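Local coordinates for protein class B carbapenemase GOB-18 (Elizabethkingia meningoseptica, PDB 5K0W) that binds two zinc ions and, as a subclass B3 metallo-beta-lactamase, probably hydrolyses beta-lactam antibiotics, carbapenems among them, at residues E30-Y35 / G48-L52; V127-G132 / V143-T149; S134-M138 / V203-K207; I165-L170 / S181-T186; M200-I204 / Y222-F226. Residue numbers count along the deposited sequence, not the author numbering.

Interaction 1: E30-Y35 / G48-L52; sequences EWNQAY and GTYDL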
# COMPACT_ATOMS: atom_id res chain seq x y z
N GLU A 30 -1.40 -16.71 4.21
CA GLU A 30 -2.24 -15.55 4.53
C GLU A 30 -2.37 -14.51 3.39
O GLU A 30 -3.30 -13.71 3.41
CB GLU A 30 -1.75 -14.87 5.83
CG GLU A 30 -1.80 -15.75 7.06
CD GLU A 30 -1.67 -15.04 8.40
OE1 GLU A 30 -0.92 -14.03 8.48
OE2 GLU A 30 -2.28 -15.51 9.38
N TRP A 31 -1.44 -14.53 2.43
CA TRP A 31 -1.43 -13.58 1.32
C TRP A 31 -2.55 -13.77 0.32
O TRP A 31 -3.09 -12.78 -0.19
CB TRP A 31 -0.07 -13.59 0.61
CG TRP A 31 1.01 -12.86 1.35
CD1 TRP A 31 1.02 -12.51 2.68
CD2 TRP A 31 2.26 -12.43 0.81
NE1 TRP A 31 2.20 -11.87 2.98
CE2 TRP A 31 2.99 -11.82 1.86
CE3 TRP A 31 2.86 -12.53 -0.46
CZ2 TRP A 31 4.26 -11.29 1.68
CZ3 TRP A 31 4.13 -12.01 -0.64
CH2 TRP A 31 4.81 -11.37 0.41
N ASN A 32 -2.88 -15.04 0.02
CA ASN A 32 -3.93 -15.42 -0.94
C ASN A 32 -5.19 -15.92 -0.24
O ASN A 32 -6.15 -16.28 -0.89
CB ASN A 32 -3.40 -16.46 -1.93
CG ASN A 32 -2.03 -16.13 -2.48
OD1 ASN A 32 -1.79 -15.03 -2.99
ND2 ASN A 32 -1.10 -17.07 -2.35
N GLN A 33 -5.17 -15.90 1.09
CA GLN A 33 -6.27 -16.33 1.95
C GLN A 33 -7.34 -15.25 1.99
O GLN A 33 -7.02 -14.07 2.19
CB GLN A 33 -5.72 -16.62 3.36
CG GLN A 33 -6.62 -17.48 4.23
CD GLN A 33 -6.31 -17.27 5.70
OE1 GLN A 33 -5.16 -17.36 6.15
NE2 GLN A 33 -7.35 -17.02 6.47
N ALA A 34 -8.62 -15.63 1.80
CA ALA A 34 -9.74 -14.70 1.78
C ALA A 34 -10.03 -14.09 3.14
O ALA A 34 -9.83 -14.73 4.18
CB ALA A 34 -10.99 -15.39 1.26
N TYR A 35 -10.50 -12.84 3.13
CA TYR A 35 -10.89 -12.10 4.32
C TYR A 35 -12.14 -11.31 3.97
O TYR A 35 -12.20 -10.67 2.91
CB TYR A 35 -9.78 -11.17 4.81
CG TYR A 35 -10.05 -10.55 6.16
CD1 TYR A 35 -9.76 -11.24 7.33
CD2 TYR A 35 -10.59 -9.28 6.27
CE1 TYR A 35 -10.03 -10.69 8.58
CE2 TYR A 35 -10.86 -8.72 7.52
CZ TYR A 35 -10.57 -9.43 8.67
OH TYR A 35 -10.82 -8.90 9.91
N GLY A 48 -9.06 -6.03 0.94
CA GLY A 48 -7.88 -6.88 0.78
C GLY A 48 -8.08 -8.31 1.20
O GLY A 48 -9.20 -8.73 1.51
N THR A 49 -7.00 -9.08 1.16
CA THR A 49 -6.99 -10.50 1.54
C THR A 49 -6.68 -10.56 3.03
O THR A 49 -6.60 -9.51 3.68
CB THR A 49 -5.94 -11.31 0.74
OG1 THR A 49 -4.61 -10.89 1.09
CG2 THR A 49 -6.16 -11.29 -0.76
N TYR A 50 -6.46 -11.78 3.57
CA TYR A 50 -6.15 -11.96 4.99
C TYR A 50 -4.98 -11.09 5.45
O TYR A 50 -5.10 -10.42 6.47
CB TYR A 50 -5.97 -13.45 5.36
CG TYR A 50 -6.11 -13.70 6.84
CD1 TYR A 50 -7.37 -13.81 7.43
CD2 TYR A 50 -4.99 -13.75 7.67
CE1 TYR A 50 -7.51 -14.01 8.80
CE2 TYR A 50 -5.12 -13.96 9.04
CZ TYR A 50 -6.38 -14.08 9.61
OH TYR A 50 -6.51 -14.27 10.96
N ASP A 51 -3.88 -11.03 4.67
CA ASP A 51 -2.75 -10.18 5.04
C ASP A 51 -2.48 -9.02 4.08
O ASP A 51 -1.95 -7.99 4.51
CB ASP A 51 -1.46 -11.00 5.25
CG ASP A 51 -0.37 -10.21 5.95
OD1 ASP A 51 -0.70 -9.48 6.92
OD2 ASP A 51 0.78 -10.30 5.52
N LEU A 52 -2.82 -9.17 2.79
CA LEU A 52 -2.55 -8.12 1.82
C LEU A 52 -3.63 -7.09 1.75
O LEU A 52 -4.67 -7.29 1.11
CB LEU A 52 -2.15 -8.68 0.44
CG LEU A 52 -1.03 -9.73 0.47
CD1 LEU A 52 -0.79 -10.33 -0.91
CD2 LEU A 52 0.24 -9.16 1.05
O HOH W 1 -2.07 -11.36 8.69
O HOH W 2 -11.42 -7.96 2.58
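Leu52 and Trp31 set the packing at one end of this loop-on-loop contact. With chi1 at m and chi2 at t, Leu52 brings CD2 to 3.7 Å from the centroid of the Trp31 five-membered ring and only 3° off its normal, a CH-pi contact. The indole edge faces Asp51, whose OD2 takes a weak hydrogen bond from Trp31 NE1 at 3.3 Å. The t rotamer of Asp51 also brings OD2 to His241, a zinc ligand, its main polar partner, while a water joins Asp51 OD1 and Glu30 OE1 at 2.9 Å each. Thr49 adopts p, which lets OG1 donate to Trp31 O (2.7 Å) and accept from Leu52 N (3.0 Å), an ST motif. At the other end Gln33 reaches over a face of the Tyr50 ring (Tyr50 chi1 at t), with Gln33 NE2 3.4 Å from Tyr50 CD1, and Tyr35 meets that ring obliquely, with centroids 5.7 Å apart. The strongest backbone link is Tyr50 N to Gln33 O, 2.7 Å and 164°. The segment before strand 38-41 thus covers the loop between strands 44-46 and 55-59, with helix 73-83 against Thr49 and helix 101-104 against Trp31 and Leu52.

Interaction 2: V127-G132 / V143-T149; sequences VLRTGG and VTFKPVT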
# COMPACT_ATOMS: atom_id res chain seq x y z
N VAL A 127 10.17 0.32 -12.11
CA VAL A 127 9.79 -0.98 -11.53
C VAL A 127 8.42 -1.45 -12.09
O VAL A 127 8.25 -2.64 -12.41
CB VAL A 127 9.83 -0.94 -9.97
CG1 VAL A 127 9.32 -2.24 -9.35
CG2 VAL A 127 11.24 -0.63 -9.48
N LEU A 128 7.48 -0.51 -12.25
CA LEU A 128 6.14 -0.82 -12.74
C LEU A 128 6.07 -1.14 -14.22
O LEU A 128 5.35 -2.06 -14.62
CB LEU A 128 5.14 0.25 -12.32
CG LEU A 128 4.76 0.17 -10.84
CD1 LEU A 128 4.60 1.52 -10.24
CD2 LEU A 128 3.54 -0.69 -10.63
N ARG A 129 6.84 -0.40 -15.03
CA ARG A 129 6.90 -0.58 -16.48
C ARG A 129 7.63 -1.88 -16.86
O ARG A 129 7.35 -2.43 -17.93
CB ARG A 129 7.55 0.64 -17.14
CG ARG A 129 6.75 1.92 -16.97
CD ARG A 129 7.45 3.10 -17.61
NE ARG A 129 7.03 3.30 -18.99
CZ ARG A 129 6.18 4.23 -19.40
NH1 ARG A 129 5.65 5.08 -18.53
NH2 ARG A 129 5.85 4.33 -20.68
N THR A 130 8.56 -2.35 -16.00
CA THR A 130 9.36 -3.56 -16.20
C THR A 130 8.84 -4.76 -15.42
O THR A 130 9.50 -5.81 -15.41
CB THR A 130 10.83 -3.33 -15.87
OG1 THR A 130 11.02 -3.27 -14.45
CG2 THR A 130 11.45 -2.15 -16.60
N GLY A 131 7.69 -4.61 -14.77
CA GLY A 131 7.06 -5.66 -13.98
C GLY A 131 7.95 -6.27 -12.91
O GLY A 131 7.86 -7.47 -12.63
N GLY A 132 8.81 -5.44 -12.33
CA GLY A 132 9.71 -5.87 -11.26
C GLY A 132 11.17 -6.03 -11.61
O GLY A 132 12.00 -6.06 -10.71
N VAL A 143 10.40 -10.96 -13.76
CA VAL A 143 9.06 -10.35 -13.85
C VAL A 143 8.17 -11.06 -12.84
O VAL A 143 7.76 -12.21 -13.08
CB VAL A 143 8.48 -10.37 -15.29
CG1 VAL A 143 7.08 -9.76 -15.33
CG2 VAL A 143 9.39 -9.65 -16.28
N THR A 144 7.89 -10.40 -11.71
CA THR A 144 7.06 -10.93 -10.61
C THR A 144 5.59 -10.51 -10.72
O THR A 144 4.75 -11.05 -10.01
CB THR A 144 7.64 -10.55 -9.23
OG1 THR A 144 8.08 -9.20 -9.25
CG2 THR A 144 8.76 -11.47 -8.80
N PHE A 145 5.29 -9.55 -11.59
CA PHE A 145 3.93 -9.06 -11.78
C PHE A 145 3.79 -8.47 -13.18
O PHE A 145 4.78 -8.01 -13.76
CB PHE A 145 3.55 -8.02 -10.70
CG PHE A 145 4.31 -6.72 -10.75
CD1 PHE A 145 5.49 -6.55 -10.03
CD2 PHE A 145 3.80 -5.63 -11.45
CE1 PHE A 145 6.16 -5.33 -10.04
CE2 PHE A 145 4.48 -4.42 -11.47
CZ PHE A 145 5.65 -4.27 -10.76
N LYS A 146 2.54 -8.48 -13.71
CA LYS A 146 2.22 -7.94 -15.04
C LYS A 146 2.59 -6.47 -15.08
O LYS A 146 2.02 -5.69 -14.32
CB LYS A 146 0.72 -8.06 -15.35
CG LYS A 146 0.22 -9.41 -15.84
CD LYS A 146 -1.32 -9.39 -15.80
CE LYS A 146 -1.98 -10.49 -16.59
NZ LYS A 146 -3.33 -10.07 -17.05
N PRO A 147 3.56 -6.07 -15.92
CA PRO A 147 3.93 -4.64 -15.98
C PRO A 147 2.75 -3.72 -16.29
O PRO A 147 1.83 -4.11 -16.99
CB PRO A 147 5.00 -4.60 -17.08
CG PRO A 147 4.80 -5.83 -17.86
CD PRO A 147 4.36 -6.85 -16.87
N VAL A 148 2.77 -2.51 -15.70
CA VAL A 148 1.72 -1.49 -15.85
C VAL A 148 2.35 -0.10 -16.14
O VAL A 148 3.45 0.18 -15.66
CB VAL A 148 0.68 -1.50 -14.67
CG1 VAL A 148 1.33 -1.17 -13.34
CG2 VAL A 148 -0.50 -0.58 -14.93
N THR A 149 1.67 0.71 -16.98
CA THR A 149 2.11 2.06 -17.37
C THR A 149 1.28 3.15 -16.67
O THR A 149 0.08 3.29 -16.95
CB THR A 149 2.21 2.15 -18.88
OG1 THR A 149 3.23 1.24 -19.30
CG2 THR A 149 2.54 3.55 -19.37
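Val127, still helical, contributes its carbonyl, which lies 3.5 Å from Phe145 CZ and accepts from Gly132 N at 2.9 Å. Leu128 follows with the strongest link between the segments: its O accepts from Val148 N at 2.8 Å and 158°. Its CD2 also reaches Val148 CG1 at 3.5 Å and Phe145 CE2 at 3.9 Å. The CA-to-CB bond of Arg129 points away, yet its long side chain returns to lay one guanidinium face over Thr149, with NH1 3.6 Å from CG2. The CA-to-CB bond of Thr130, the first residue to leave helical angles, points away, and its OG1 is hydrogen-bonded to Asp126 O. Gly131 then sits closest to segment 143-149, its CA 3.9 Å from that of Pro147. Gly131 CA lies 3.8 Å from the Phe145 ring centroid, 14° off the normal, a CH-pi contact. A side chain here would collide with Phe145 O and Pro147 CD, and phi of +54° suits glycine as well. Across the segments, both bonds to Gly131 O are weak, from Thr144 N at 3.1 Å and Phe145 N at 3.5 Å. Gly132 ends the walk with N 3.5 Å from Phe145 CE1; its phi/psi of 107/-18° would jam any CB against the preceding carbonyl. The arrangement is a glycine-containing exit from helix 125-129, held against the loop leading to strand 152-154, the last strand of the larger sheet in this metallo-beta-lactamase fold.

Interaction 3: S134-M138 / V203-K207; sequences SDYEM and VIVDK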
# COMPACT_ATOMS: atom_id res chain seq x y z
N SER A 134 13.46 -4.00 -12.77
CA SER A 134 14.36 -2.95 -12.28
C SER A 134 14.45 -2.83 -10.75
O SER A 134 15.23 -2.02 -10.28
CB SER A 134 14.03 -1.61 -12.91
OG SER A 134 12.71 -1.24 -12.56
N ASP A 135 13.69 -3.63 -9.98
CA ASP A 135 13.73 -3.54 -8.51
C ASP A 135 15.10 -3.91 -7.95
O ASP A 135 15.63 -4.97 -8.28
CB ASP A 135 12.62 -4.39 -7.86
CG ASP A 135 12.37 -4.05 -6.39
OD1 ASP A 135 13.20 -4.45 -5.54
OD2 ASP A 135 11.34 -3.39 -6.10
N TYR A 136 15.68 -3.01 -7.11
CA TYR A 136 16.98 -3.17 -6.45
C TYR A 136 17.12 -4.47 -5.66
O TYR A 136 18.24 -4.91 -5.37
CB TYR A 136 17.28 -1.94 -5.57
CG TYR A 136 16.53 -1.90 -4.26
CD1 TYR A 136 15.22 -1.45 -4.20
CD2 TYR A 136 17.14 -2.30 -3.07
CE1 TYR A 136 14.53 -1.39 -2.99
CE2 TYR A 136 16.45 -2.28 -1.86
CZ TYR A 136 15.14 -1.84 -1.83
OH TYR A 136 14.49 -1.79 -0.62
N GLU A 137 15.99 -5.07 -5.29
CA GLU A 137 16.00 -6.34 -4.59
C GLU A 137 15.17 -7.40 -5.30
O GLU A 137 15.66 -8.51 -5.51
CB GLU A 137 15.59 -6.17 -3.10
CG GLU A 137 15.53 -7.45 -2.27
CD GLU A 137 16.81 -8.20 -1.94
OE1 GLU A 137 17.91 -7.77 -2.36
OE2 GLU A 137 16.70 -9.23 -1.23
N MET A 138 13.94 -7.05 -5.71
CA MET A 138 12.99 -7.97 -6.36
C MET A 138 13.29 -8.32 -7.83
O MET A 138 12.67 -9.23 -8.37
CB MET A 138 11.54 -7.48 -6.16
CG MET A 138 11.14 -7.35 -4.71
SD MET A 138 11.36 -8.88 -3.78
CE MET A 138 10.05 -9.87 -4.47
N VAL A 203 13.29 -3.01 6.29
CA VAL A 203 14.48 -3.26 5.45
C VAL A 203 14.44 -4.69 4.88
O VAL A 203 14.45 -5.65 5.64
CB VAL A 203 15.83 -2.93 6.17
CG1 VAL A 203 17.04 -3.23 5.27
CG2 VAL A 203 15.86 -1.47 6.62
N ILE A 204 14.40 -4.81 3.53
CA ILE A 204 14.34 -6.09 2.79
C ILE A 204 15.71 -6.65 2.35
O ILE A 204 15.80 -7.84 1.98
CB ILE A 204 13.30 -6.06 1.64
CG1 ILE A 204 13.73 -5.11 0.49
CG2 ILE A 204 11.92 -5.69 2.22
CD1 ILE A 204 12.88 -5.13 -0.74
N VAL A 205 16.76 -5.81 2.39
CA VAL A 205 18.13 -6.20 2.03
C VAL A 205 18.90 -6.77 3.22
O VAL A 205 18.90 -6.19 4.32
CB VAL A 205 18.96 -5.14 1.24
CG1 VAL A 205 18.39 -4.92 -0.15
CG2 VAL A 205 19.08 -3.82 2.00
N ASP A 206 19.57 -7.90 2.99
CA ASP A 206 20.39 -8.63 3.97
C ASP A 206 21.82 -8.06 4.03
O ASP A 206 22.45 -8.09 5.08
CB ASP A 206 20.43 -10.13 3.60
CG ASP A 206 19.14 -10.70 3.00
OD1 ASP A 206 18.80 -10.34 1.83
OD2 ASP A 206 18.48 -11.52 3.69
N LYS A 207 22.31 -7.52 2.89
CA LYS A 207 23.64 -6.91 2.73
C LYS A 207 23.69 -5.41 3.16
O LYS A 207 22.65 -4.77 3.28
CB LYS A 207 24.14 -7.11 1.28
CG LYS A 207 23.34 -6.38 0.21
CD LYS A 207 23.92 -6.60 -1.19
CE LYS A 207 23.31 -5.65 -2.20
NZ LYS A 207 24.06 -5.63 -3.48
O HOH W 3 15.35 -2.35 1.88
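Tyr136 overlaps the side chains of Ile204 and Val205 obliquely, with CE2 3.7 Å from Val205 CG1, CZ 4.1 Å from Ile204 CD1 and OH 3.6 Å from Ile204 CG1. Its chi1 of 76° (p) carries the ring across the gap although the CA-to-CB bond points sideways. Glu137 points directly at the partner: its CB lies 3.7 Å from Ile204 CD1 and so adds to the apolar patch, while its carboxylate OE1 lies 3.6 Å from Val205 CG1. The carboxylate gains no polar partner across the contact, because OE2 stands 3.9 Å from Asp206 OD1, a pair of like charges; its salt bridge is with Lys140. The segments make no direct hydrogen bond. A water instead joins them, donating to Tyr136 OH at 2.7 Å and accepting from Ile204 N at 3.1 Å, while Tyr136 OH is also hydrogen-bonded to His175 O. The backbone at Glu137 and Met138 is fixed from within, since Asp135 OD1 accepts from Glu137 N (2.9 Å) and Met138 N (2.7 Å), an Asx turn that extends to an Asx motif. Only 245 Å² is buried and the closest CA pair, Glu137 and Val205, is 7.0 Å apart: a light contact. Two loops meet here at the edge of the dizinc site: the Ile204 side chain comes within about 4 Å of those of the zinc ligands His100 and His175, and about 5 Å of a zinc ion.

Interaction 4: I165-L170 / S181-T186; sequences ITLTLL and SFIFET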
# COMPACT_ATOMS: atom_id res chain seq x y z
N ILE A 165 -13.54 13.95 -1.54
CA ILE A 165 -12.34 13.26 -1.06
C ILE A 165 -11.08 13.85 -1.71
O ILE A 165 -11.05 14.05 -2.92
CB ILE A 165 -12.49 11.73 -1.33
CG1 ILE A 165 -13.30 11.02 -0.21
CG2 ILE A 165 -11.16 11.02 -1.61
CD1 ILE A 165 -12.56 10.75 1.18
N THR A 166 -10.07 14.15 -0.88
CA THR A 166 -8.75 14.65 -1.28
C THR A 166 -7.69 13.84 -0.55
O THR A 166 -7.67 13.83 0.68
CB THR A 166 -8.58 16.17 -1.02
OG1 THR A 166 -9.68 16.88 -1.58
CG2 THR A 166 -7.26 16.71 -1.60
N LEU A 167 -6.82 13.16 -1.31
CA LEU A 167 -5.73 12.37 -0.76
C LEU A 167 -4.42 13.09 -1.01
O LEU A 167 -4.22 13.66 -2.08
CB LEU A 167 -5.69 10.99 -1.42
CG LEU A 167 -6.28 9.84 -0.63
CD1 LEU A 167 -7.77 9.86 -0.69
CD2 LEU A 167 -5.84 8.54 -1.21
N THR A 168 -3.52 13.04 -0.03
CA THR A 168 -2.20 13.64 -0.17
C THR A 168 -1.20 12.51 -0.16
O THR A 168 -1.25 11.67 0.75
CB THR A 168 -1.93 14.69 0.94
OG1 THR A 168 -2.91 15.71 0.89
CG2 THR A 168 -0.55 15.33 0.83
N LEU A 169 -0.31 12.48 -1.16
CA LEU A 169 0.74 11.47 -1.22
C LEU A 169 1.88 11.93 -0.32
O LEU A 169 2.36 13.06 -0.45
CB LEU A 169 1.24 11.29 -2.67
CG LEU A 169 2.19 10.10 -2.90
CD1 LEU A 169 1.80 9.32 -4.14
CD2 LEU A 169 3.63 10.56 -2.95
N LEU A 170 2.33 11.05 0.56
CA LEU A 170 3.46 11.32 1.44
C LEU A 170 4.59 10.39 0.99
O LEU A 170 4.49 9.18 1.18
CB LEU A 170 3.11 11.10 2.93
CG LEU A 170 1.86 11.82 3.48
CD1 LEU A 170 1.48 11.29 4.84
CD2 LEU A 170 2.06 13.32 3.54
N SER A 181 2.87 6.82 1.59
CA SER A 181 1.68 6.69 2.41
C SER A 181 0.69 7.73 1.92
O SER A 181 1.07 8.63 1.16
CB SER A 181 2.00 6.92 3.89
OG SER A 181 2.98 6.02 4.37
N PHE A 182 -0.57 7.60 2.34
CA PHE A 182 -1.61 8.55 1.96
C PHE A 182 -2.32 9.07 3.18
O PHE A 182 -2.52 8.34 4.15
CB PHE A 182 -2.60 7.95 0.95
CG PHE A 182 -1.95 7.51 -0.34
CD1 PHE A 182 -1.80 8.40 -1.40
CD2 PHE A 182 -1.52 6.20 -0.51
CE1 PHE A 182 -1.23 7.98 -2.60
CE2 PHE A 182 -0.91 5.79 -1.71
CZ PHE A 182 -0.78 6.68 -2.75
N ILE A 183 -2.65 10.36 3.15
CA ILE A 183 -3.33 11.02 4.25
C ILE A 183 -4.55 11.75 3.71
O ILE A 183 -4.45 12.48 2.71
CB ILE A 183 -2.37 11.85 5.17
CG1 ILE A 183 -3.01 12.20 6.51
CG2 ILE A 183 -1.77 13.09 4.48
CD1 ILE A 183 -2.07 11.99 7.66
N PHE A 184 -5.70 11.49 4.31
CA PHE A 184 -6.96 12.10 3.90
C PHE A 184 -7.96 12.15 5.04
O PHE A 184 -7.82 11.45 6.04
CB PHE A 184 -7.56 11.35 2.69
CG PHE A 184 -8.07 9.97 3.01
CD1 PHE A 184 -7.19 8.89 3.07
CD2 PHE A 184 -9.42 9.75 3.26
CE1 PHE A 184 -7.66 7.61 3.39
CE2 PHE A 184 -9.88 8.47 3.58
CZ PHE A 184 -9.00 7.41 3.64
N GLU A 185 -8.99 12.97 4.87
CA GLU A 185 -10.08 13.06 5.81
C GLU A 185 -11.27 12.34 5.21
O GLU A 185 -11.45 12.33 3.99
CB GLU A 185 -10.45 14.54 6.10
CG GLU A 185 -11.02 14.77 7.49
CD GLU A 185 -10.10 15.43 8.51
OE1 GLU A 185 -8.86 15.38 8.33
OE2 GLU A 185 -10.63 16.00 9.49
N THR A 186 -12.06 11.70 6.06
CA THR A 186 -13.31 11.02 5.71
C THR A 186 -14.29 11.21 6.84
O THR A 186 -13.88 11.50 7.96
CB THR A 186 -13.11 9.56 5.28
OG1 THR A 186 -14.36 9.09 4.76
CG2 THR A 186 -12.63 8.67 6.41
O HOH W 4 -4.97 15.37 2.57
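Four backbone hydrogen bonds define this antiparallel pairing, all within one half of the contact. Thr168 N donates to Ile183 O (2.9 Å, 155°) and Ile183 N returns the bond to Thr168 O (3.1 Å, 159°); Leu170 N to Ser181 O (2.8 Å) and Ser181 N to Leu170 O (2.9 Å) form the second such pair. Between them Leu169 faces Phe182 in a non-hydrogen-bonded pair, and Thr168 O receives a further CA-H...O contact from Phe182 CA at 3.4 Å. The polar backbone of Leu167 and Leu169 is engaged by the strand and loop on one flank, through Ile160 and through Gln157 and Asp158; that of Phe182 and Phe184 pairs with Ile197 and Val195 of strand 192-198. Side-chain hydroxyls find their partners elsewhere: Ser181 OG bonds His172 and Asn199, Thr186 OG1 bonds Asn43 N, and Thr168 OG1 bonds Lys159 NZ. A water 2.7 Å from Thr168 OG1 donates to Ile183 O at 2.9 Å, giving that carbonyl a second donor. Leu167 CD1 to Phe184 CB and Leu169 CD1 to Phe182 CE1, both 3.7 Å, lie on one face of the sheet, Leu170 CD1 to Ile183 CG2 (3.7 Å) on the other. Backbone bonding therefore sets the register of this beta hairpin inside the smaller sheet; the face of Leu167, Leu169, Phe182 and Phe184 is apolar, whereas the other mixes Leu170 and Ile183 with the hydroxyls of Thr168 and Ser181.

Interaction 5: M200-I204 / Y222-F226; sequences MPSVI and YAYTF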
# COMPACT_ATOMS: atom_id res chain seq x y z
N MET A 200 4.96 1.06 6.20
CA MET A 200 5.95 0.89 7.26
C MET A 200 7.37 0.71 6.71
O MET A 200 7.58 -0.10 5.80
CB MET A 200 5.55 -0.23 8.25
CG MET A 200 4.19 -0.01 8.94
SD MET A 200 3.97 1.63 9.70
CE MET A 200 4.98 1.46 11.24
N PRO A 201 8.33 1.52 7.20
CA PRO A 201 9.68 1.47 6.63
C PRO A 201 10.58 0.32 7.10
O PRO A 201 11.55 0.53 7.83
CB PRO A 201 10.22 2.87 6.93
CG PRO A 201 9.53 3.28 8.19
CD PRO A 201 8.22 2.56 8.25
N SER A 202 10.28 -0.90 6.64
CA SER A 202 11.08 -2.10 6.92
C SER A 202 12.24 -2.26 5.91
O SER A 202 12.19 -1.68 4.82
CB SER A 202 10.20 -3.34 6.95
OG SER A 202 9.24 -3.34 5.91
N VAL A 203 13.29 -3.01 6.29
CA VAL A 203 14.48 -3.26 5.45
C VAL A 203 14.44 -4.69 4.88
O VAL A 203 14.45 -5.65 5.64
CB VAL A 203 15.83 -2.93 6.17
CG1 VAL A 203 17.04 -3.23 5.27
CG2 VAL A 203 15.86 -1.47 6.62
N ILE A 204 14.40 -4.81 3.53
CA ILE A 204 14.34 -6.09 2.79
C ILE A 204 15.71 -6.65 2.35
O ILE A 204 15.80 -7.84 1.98
CB ILE A 204 13.30 -6.06 1.64
CG1 ILE A 204 13.73 -5.11 0.49
CG2 ILE A 204 11.92 -5.69 2.22
CD1 ILE A 204 12.88 -5.13 -0.74
N TYR A 222 15.52 6.11 3.80
CA TYR A 222 15.01 5.56 5.07
C TYR A 222 15.16 6.60 6.22
O TYR A 222 14.25 6.78 7.04
CB TYR A 222 15.81 4.30 5.48
CG TYR A 222 15.32 2.98 4.91
CD1 TYR A 222 14.07 2.47 5.23
CD2 TYR A 222 16.13 2.23 4.07
CE1 TYR A 222 13.61 1.28 4.69
CE2 TYR A 222 15.68 1.03 3.51
CZ TYR A 222 14.43 0.54 3.86
OH TYR A 222 14.00 -0.65 3.33
N ALA A 223 16.35 7.26 6.27
CA ALA A 223 16.65 8.26 7.29
C ALA A 223 15.65 9.42 7.24
O ALA A 223 15.12 9.82 8.28
CB ALA A 223 18.08 8.76 7.15
N TYR A 224 15.32 9.90 6.02
CA TYR A 224 14.33 10.95 5.81
C TYR A 224 12.97 10.40 6.30
O TYR A 224 12.36 11.00 7.19
CB TYR A 224 14.29 11.32 4.33
CG TYR A 224 13.04 12.06 3.88
CD1 TYR A 224 11.92 11.38 3.41
CD2 TYR A 224 13.01 13.46 3.88
CE1 TYR A 224 10.78 12.06 2.99
CE2 TYR A 224 11.88 14.15 3.45
CZ TYR A 224 10.76 13.45 3.01
OH TYR A 224 9.66 14.15 2.58
N THR A 225 12.55 9.23 5.74
CA THR A 225 11.32 8.48 6.02
C THR A 225 11.01 8.38 7.50
O THR A 225 9.88 8.65 7.88
CB THR A 225 11.31 7.15 5.27
OG1 THR A 225 11.40 7.45 3.90
CG2 THR A 225 10.02 6.36 5.48
N PHE A 226 12.01 8.02 8.34
CA PHE A 226 11.81 7.92 9.79
C PHE A 226 11.53 9.29 10.39
O PHE A 226 10.61 9.42 11.22
CB PHE A 226 12.96 7.19 10.50
CG PHE A 226 13.02 5.69 10.24
CD1 PHE A 226 12.04 4.84 10.75
CD2 PHE A 226 14.08 5.13 9.55
CE1 PHE A 226 12.11 3.46 10.53
CE2 PHE A 226 14.13 3.75 9.32
CZ PHE A 226 13.15 2.93 9.81
O HOH W 3 15.35 -2.35 1.88
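Pro201 is the apolar centre. Its ring points toward helix 218-230, placing CG 3.5 Å from Phe226 CE1, CB 3.8 Å from Thr225 CG2 and CB 4.2 Å from Tyr222 CD1, and it loses 86 Å² to the helix, more than any other residue here. Beside it Val203 CG2 sits over a face of the Tyr222 ring, 4.0 Å from the centroid and 24° off the normal, a CH-pi contact. Pro201 is also the middle residue of an inverse gamma turn, closed by Ser202 N to Met200 O at 2.9 Å, which bends the loop after strand 192-198 across the helix on its way past the zinc site. Ser202 follows the bend, its CA-to-CB bond directed away from the helix and its OG weakly hydrogen-bonded to the zinc ligand His175. At the polar edge Tyr222 OH donates to Ser202 O at 2.6 Å. A water donates to Tyr222 OH, also at 2.6 Å, and accepts from Ile204 N at 3.1 Å.

Overall arrangement
Interaction 4 is the most buried of the five: regular backbone bonds within the smaller sheet, flanked by apolar side chains, and on the opposite side of the chain centre from interactions 1 and 3. Interactions 1 and 2 are partly buried, each combining irregular backbone bonds with an aromatic contact, but 1 lies beside the zinc ligands whereas 2 packs a helix end. Interaction 3, a surface contact, relies on side chains and water. It shares Val203 and Ile204 with interaction 5, which is partly buried against helix 218-230 and adds a direct hydrogen bond to its apolar packing; one water serves both, and Tyr136 OH lies 4.1 Å from Tyr222 OH. Interactions 2 and 3 also touch, with Ser134 OG 3.0 Å from Val127 N.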